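Side-chain contacts in halohydrin epoxidase A (Corynebacterium sp., PDB 4Z9F), which probably catalyses the reversible closure of vicinal halohydrins to epoxides with release of hydrogen halide, as halohydrin hydrogen-halide-lyases do: residues C[84-87]-C[88-91]; C[188-191]-C[192-196]; C[198-201]-C[202-205]. The protein carries 1 engineered substitution. All coordinates share one frame; numbering follows the deposited sequence.

Interaction 1. Residues C[84-87]-C[88-91]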
# COMPACT_ATOMS: atom_id res chain seq x y z
N ARG C 84 -25.40 -11.60 4.13
CA ARG C 84 -24.71 -12.83 3.77
C ARG C 84 -25.65 -13.75 3.00
O ARG C 84 -26.87 -13.66 3.17
CB ARG C 84 -24.21 -13.54 5.01
CG ARG C 84 -23.30 -12.70 5.83
CD ARG C 84 -22.88 -13.47 7.07
NE ARG C 84 -22.12 -14.67 6.74
CZ ARG C 84 -21.58 -15.47 7.66
NH1 ARG C 84 -21.71 -15.18 8.95
NH2 ARG C 84 -20.90 -16.55 7.30
N PRO C 85 -25.10 -14.64 2.17
CA PRO C 85 -23.66 -14.80 1.92
C PRO C 85 -23.19 -13.97 0.74
O PRO C 85 -22.25 -14.39 0.05
CB PRO C 85 -23.53 -16.30 1.63
CG PRO C 85 -24.81 -16.59 0.86
CD PRO C 85 -25.88 -15.67 1.45
N MET C 86 -23.84 -12.83 0.48
CA MET C 86 -23.53 -12.09 -0.74
C MET C 86 -22.11 -11.56 -0.73
O MET C 86 -21.53 -11.35 -1.81
CB MET C 86 -24.54 -10.95 -0.93
CG MET C 86 -25.97 -11.43 -1.18
SD MET C 86 -27.08 -10.12 -1.77
CE MET C 86 -26.59 -9.98 -3.50
N ASN C 87 -21.51 -11.35 0.44
CA ASN C 87 -20.11 -10.96 0.49
C ASN C 87 -19.21 -11.98 -0.20
O ASN C 87 -18.13 -11.63 -0.68
CB ASN C 87 -19.66 -10.75 1.93
CG ASN C 87 -19.63 -12.05 2.74
OD1 ASN C 87 -20.58 -12.83 2.72
ND2 ASN C 87 -18.54 -12.28 3.45
N ARG C 88 -19.64 -13.24 -0.28
CA ARG C 88 -18.84 -14.29 -0.89
C ARG C 88 -19.29 -14.64 -2.30
O ARG C 88 -18.91 -15.69 -2.81
CB ARG C 88 -18.86 -15.54 -0.01
CG ARG C 88 -18.00 -15.41 1.22
CD ARG C 88 -18.11 -16.64 2.08
NE ARG C 88 -16.97 -16.76 2.97
CZ ARG C 88 -15.92 -17.54 2.72
NH1 ARG C 88 -14.92 -17.59 3.60
NH2 ARG C 88 -15.87 -18.27 1.61
N LEU C 89 -20.08 -13.78 -2.95
CA LEU C 89 -20.49 -14.06 -4.32
C LEU C 89 -19.27 -14.13 -5.22
O LEU C 89 -18.42 -13.23 -5.18
CB LEU C 89 -21.46 -13.01 -4.83
CG LEU C 89 -22.91 -13.22 -4.37
CD1 LEU C 89 -23.75 -11.99 -4.63
CD2 LEU C 89 -23.52 -14.44 -5.05
N PRO C 90 -19.13 -15.18 -6.03
CA PRO C 90 -18.04 -15.26 -7.01
C PRO C 90 -18.40 -14.48 -8.27
O PRO C 90 -19.50 -13.97 -8.43
CB PRO C 90 -17.96 -16.77 -7.28
CG PRO C 90 -19.38 -17.23 -7.16
CD PRO C 90 -20.05 -16.33 -6.13
N ILE C 91 -17.44 -14.42 -9.19
CA ILE C 91 -17.71 -13.72 -10.44
C ILE C 91 -18.58 -14.57 -11.37
O ILE C 91 -19.58 -14.10 -11.92
CB ILE C 91 -16.39 -13.32 -11.11
CG1 ILE C 91 -15.61 -12.39 -10.18
CG2 ILE C 91 -16.65 -12.67 -12.45
CD1 ILE C 91 -14.13 -12.41 -10.45
O HOH W 1 -17.80 -11.16 -3.52
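Met86 and Leu89 both carry CG anti to their carbonyl carbon and beside their backbone N (chi1 -65° and -81°), and these matching first torsions lay the two side chains alongside each other, pointing the same way. The methionine then bends about its third torsion (chi3 77°), which turns the terminal methyl back toward the leucine, with Met86 CE 3.7 Å from Leu89 CD1. The same leucine branch also meets the root of the methionine, Met86 CB lying 3.9 Å from Leu89 CD1. Both side chains reach on to helix 96-123, where they pack against Asp98.

The backbone sets this spacing through two successive bonds of the i to i+3 kind. Arg88 N donates to Pro85 O at 2.9 Å, and Leu89 N donates to Met86 O at 3.1 Å. On another side of the turn, Asn87 and Arg88 run side by side, with Asn87 ND2 3.9 Å from the aliphatic Arg88 CG; farther out, the arginine makes a cation-pi contact with Tyr143. Two groups grip the carbonyl oxygen of Asn87: the side-chain amide ND2 of Asn144 and a water that donates to Asn87 O at 2.9 Å. That water also donates to Leu89 O at 2.7 Å, bridging two carbonyls as the chain straightens beyond the turn. The arrangement is a short 3-10 turn, entered through the cis peptide before Pro85, in the connection from strand 73-79 to helix 96-123 of a Rossmann-type fold.

Interaction 2. Residues C[188-191]-C[192-196]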
# COMPACT_ATOMS: atom_id res chain seq x y z
N THR C 188 -21.22 -14.25 18.39
CA THR C 188 -20.70 -14.98 19.53
C THR C 188 -21.03 -16.47 19.44
O THR C 188 -20.19 -17.31 19.79
CB THR C 188 -21.24 -14.38 20.83
OG1 THR C 188 -20.70 -13.06 20.98
CG2 THR C 188 -20.83 -15.21 22.03
N SER C 189 -22.21 -16.81 18.92
CA SER C 189 -22.62 -18.21 18.83
C SER C 189 -21.68 -19.03 17.95
O SER C 189 -21.46 -20.21 18.22
CB SER C 189 -24.04 -18.30 18.30
OG SER C 189 -24.13 -17.59 17.09
N ASP C 190 -21.13 -18.43 16.88
CA ASP C 190 -20.16 -19.15 16.07
C ASP C 190 -18.89 -19.45 16.86
O ASP C 190 -18.32 -20.55 16.74
CB ASP C 190 -19.79 -18.34 14.81
CG ASP C 190 -20.86 -18.40 13.74
OD1 ASP C 190 -20.66 -17.75 12.68
OD2 ASP C 190 -21.87 -19.10 13.93
N TRP C 191 -18.42 -18.48 17.64
CA TRP C 191 -17.27 -18.73 18.49
C TRP C 191 -17.58 -19.81 19.51
O TRP C 191 -16.74 -20.66 19.82
CB TRP C 191 -16.83 -17.45 19.20
CG TRP C 191 -15.63 -17.69 20.03
CD1 TRP C 191 -15.59 -17.97 21.36
CD2 TRP C 191 -14.27 -17.74 19.56
NE1 TRP C 191 -14.29 -18.16 21.76
CE2 TRP C 191 -13.46 -18.03 20.68
CE3 TRP C 191 -13.67 -17.55 18.31
CZ2 TRP C 191 -12.07 -18.14 20.58
CZ3 TRP C 191 -12.29 -17.66 18.22
CH2 TRP C 191 -11.51 -17.94 19.35
N GLU C 192 -18.81 -19.78 20.05
CA GLU C 192 -19.22 -20.73 21.07
C GLU C 192 -19.38 -22.14 20.50
O GLU C 192 -19.04 -23.12 21.16
CB GLU C 192 -20.53 -20.27 21.71
CG GLU C 192 -20.43 -19.00 22.55
CD GLU C 192 -19.34 -19.09 23.60
OE1 GLU C 192 -18.49 -18.17 23.66
OE2 GLU C 192 -19.32 -20.07 24.37
N ASN C 193 -19.89 -22.25 19.28
CA ASN C 193 -20.31 -23.55 18.76
C ASN C 193 -19.34 -24.20 17.79
O ASN C 193 -19.32 -25.43 17.70
CB ASN C 193 -21.66 -23.45 18.04
CG ASN C 193 -22.79 -23.13 18.97
OD1 ASN C 193 -22.81 -23.56 20.13
ND2 ASN C 193 -23.76 -22.37 18.47
N ASN C 194 -18.57 -23.43 17.03
CA ASN C 194 -17.84 -24.01 15.91
C ASN C 194 -16.36 -24.14 16.21
O ASN C 194 -15.65 -23.11 16.28
CB ASN C 194 -18.07 -23.18 14.64
CG ASN C 194 -19.55 -23.06 14.28
OD1 ASN C 194 -20.36 -23.96 14.56
ND2 ASN C 194 -19.91 -21.95 13.64
N PRO C 195 -15.82 -25.36 16.37
CA PRO C 195 -14.40 -25.48 16.71
C PRO C 195 -13.48 -25.03 15.59
O PRO C 195 -12.33 -24.67 15.86
CB PRO C 195 -14.23 -26.98 17.02
CG PRO C 195 -15.34 -27.65 16.29
CD PRO C 195 -16.47 -26.66 16.15
N GLU C 196 -13.96 -25.03 14.34
CA GLU C 196 -13.14 -24.60 13.22
C GLU C 196 -12.78 -23.12 13.31
O GLU C 196 -11.67 -22.72 12.92
CB GLU C 196 -13.86 -24.89 11.90
CG GLU C 196 -14.19 -26.36 11.65
CD GLU C 196 -15.59 -26.76 12.13
OE1 GLU C 196 -16.27 -25.95 12.81
OE2 GLU C 196 -16.00 -27.90 11.80
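Glu192 N donates to Thr188 O at 2.8 Å, as short a bond as the next one along, from Asn193 N to Ser189 O; both are i to i+4 bonds of helix 188-193. Beside the first, Thr188 and Glu192 run in the same direction, Thr188 CG2 lying 3.8 Å from Glu192 CG, while Thr188 OG1 is hydrogen-bonded to the side-chain amide of Asn181.

The glutamate bends at its second torsion (chi2 -52°), and this bend takes the carboxylate round to the indole of Trp191. Glu192 OE1 comes to the ring's edge, in its plane, 3.7 Å from Trp191 CD1, with the two flat groups turned 56° apart. Trp191 also makes a cation-pi contact with Arg198 and packs on Leu197 and Val201.

A last helical bond, from Asn194 N to Asp190 O at 2.9 Å, closes the turn. Here the side chains are again alongside, Asp190 OD2 3.5 Å from Asn194 ND2, their planes 38° apart. Asn194 leaves helical geometry, yet stands at the N-cap of the next helix without a side-chain capping bond, and Pro195 follows in its first turn: a one-residue break, Asn194, between helices 188-193 and 195-204.

Interaction 3. Residues C[198-201]-C[202-205]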
# COMPACT_ATOMS: atom_id res chain seq x y z
N ARG C 198 -12.32 -21.23 16.07
CA ARG C 198 -11.25 -21.06 17.04
C ARG C 198 -9.90 -21.43 16.44
O ARG C 198 -8.89 -20.74 16.67
CB ARG C 198 -11.53 -21.92 18.27
CG ARG C 198 -12.86 -21.66 18.90
CD ARG C 198 -13.01 -22.46 20.18
NE ARG C 198 -14.23 -22.05 20.86
CZ ARG C 198 -14.47 -22.24 22.14
NH1 ARG C 198 -13.56 -22.85 22.90
NH2 ARG C 198 -15.62 -21.83 22.67
N GLU C 199 -9.86 -22.55 15.70
CA GLU C 199 -8.62 -22.99 15.07
C GLU C 199 -8.12 -21.95 14.08
O GLU C 199 -6.93 -21.63 14.05
CB GLU C 199 -8.85 -24.32 14.36
CG GLU C 199 -8.98 -25.53 15.28
CD GLU C 199 -8.65 -26.83 14.56
OE1 GLU C 199 -9.28 -27.10 13.52
OE2 GLU C 199 -7.75 -27.57 15.03
N ARG C 200 -9.02 -21.43 13.24
CA ARG C 200 -8.65 -20.47 12.22
C ARG C 200 -8.14 -19.17 12.84
O ARG C 200 -7.15 -18.59 12.37
CB ARG C 200 -9.86 -20.21 11.32
CG ARG C 200 -9.68 -19.13 10.28
CD ARG C 200 -11.01 -18.88 9.60
NE ARG C 200 -11.00 -17.66 8.79
CZ ARG C 200 -12.10 -17.00 8.42
NH1 ARG C 200 -13.30 -17.44 8.80
NH2 ARG C 200 -11.99 -15.90 7.68
N VAL C 201 -8.80 -18.71 13.90
CA VAL C 201 -8.35 -17.51 14.61
C VAL C 201 -6.96 -17.74 15.21
O VAL C 201 -6.08 -16.88 15.09
CB VAL C 201 -9.39 -17.10 15.67
CG1 VAL C 201 -8.87 -15.96 16.56
CG2 VAL C 201 -10.67 -16.67 14.99
N GLU C 202 -6.73 -18.91 15.83
CA GLU C 202 -5.39 -19.19 16.35
C GLU C 202 -4.35 -19.13 15.24
O GLU C 202 -3.22 -18.67 15.47
CB GLU C 202 -5.37 -20.57 17.03
CG GLU C 202 -4.16 -20.82 17.95
CD GLU C 202 -2.85 -21.06 17.20
OE1 GLU C 202 -1.80 -20.63 17.72
OE2 GLU C 202 -2.88 -21.66 16.09
N ARG C 203 -4.70 -19.57 14.04
CA ARG C 203 -3.74 -19.60 12.95
C ARG C 203 -3.51 -18.22 12.35
O ARG C 203 -2.36 -17.84 12.08
CB ARG C 203 -4.22 -20.55 11.86
CG ARG C 203 -3.22 -20.74 10.72
CD ARG C 203 -3.80 -21.60 9.61
NE ARG C 203 -4.85 -22.49 10.11
CZ ARG C 203 -6.12 -22.42 9.74
NH1 ARG C 203 -6.51 -21.49 8.87
NH2 ARG C 203 -7.01 -23.27 10.25
N ASP C 204 -4.59 -17.45 12.13
CA ASP C 204 -4.54 -16.28 11.26
C ASP C 204 -4.51 -14.96 12.01
O ASP C 204 -4.14 -13.95 11.40
CB ASP C 204 -5.73 -16.29 10.29
CG ASP C 204 -5.66 -17.44 9.27
OD1 ASP C 204 -4.60 -18.09 9.18
OD2 ASP C 204 -6.67 -17.68 8.57
N VAL C 205 -4.88 -14.92 13.28
CA VAL C 205 -5.00 -13.66 14.02
C VAL C 205 -3.89 -13.59 15.05
O VAL C 205 -3.97 -14.25 16.10
CB VAL C 205 -6.37 -13.54 14.69
CG1 VAL C 205 -6.46 -12.20 15.45
CG2 VAL C 205 -7.46 -13.65 13.66
O HOH W 2 -8.67 -16.77 7.40
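This is a contact between successive turns of one alpha helix, 195-204, at its C-terminal end, in the segment that follows strand 170-177 of the Rossmann-type sheet. Helical i to i+4 bonds run through it, from Glu202 N to Arg198 O at 3.0 Å down to Val205 N to Val201 O at 2.9 Å, where Val205 leaves the helix.

The faces differ in chemistry. Inward, Val201 and Val205 lie side by side, Val201 CG1 4.0 Å from Val205 CB, and pack on Leu210 and Phe179 respectively. Toward the assembly, Glu202 forms a salt bridge with Arg167 of the third subunit, which also donates to the carbonyl of Val205.

Charged groups gather round Arg200. Arg203 bends at its third torsion and lays one face of its guanidinium over the Arg200 backbone, Arg203 NH2 3.8 Å from Arg200 CA; the two guanidinium planes are 15° apart, but the groups are not stacked on each other. A long salt bridge joins Arg203 to Asp204. Arg200, with CG anti to its own N (chi1 174°) and an extended chain, sends NE past the same aspartate, whose carboxylate is turned 78° from its guanidinium. Direct pairing is not reached, Arg200 NE lying 4.3 Å from Asp204 OD2. Instead a water at the guanidinium edge, in its plane, accepts from Arg200 NE at 2.9 Å and donates to Asp204 OD2 at 2.5 Å.

In the fold
All three interactions illustrate how a chain fixes its own local shape, but with different means. Interaction 1 is a 3-10 turn on the surface, leaning apolar side chains on helix 96-123; its centre is about 21 and 22 Å from the centres of the other two, and its nearest atoms stay about 5 Å from either. Interactions 2 and 3 are neighbours, centres about 12 Å apart, and share helix 195-204. Interaction 2 is exposed and chiefly polar, whereas interaction 3 is partly buried, with buried valines on one side and charged groups, one of them paired with the third subunit, on others. Arg198 of interaction 3 ties them, its NE a probable donor to Trp191 O of interaction 2.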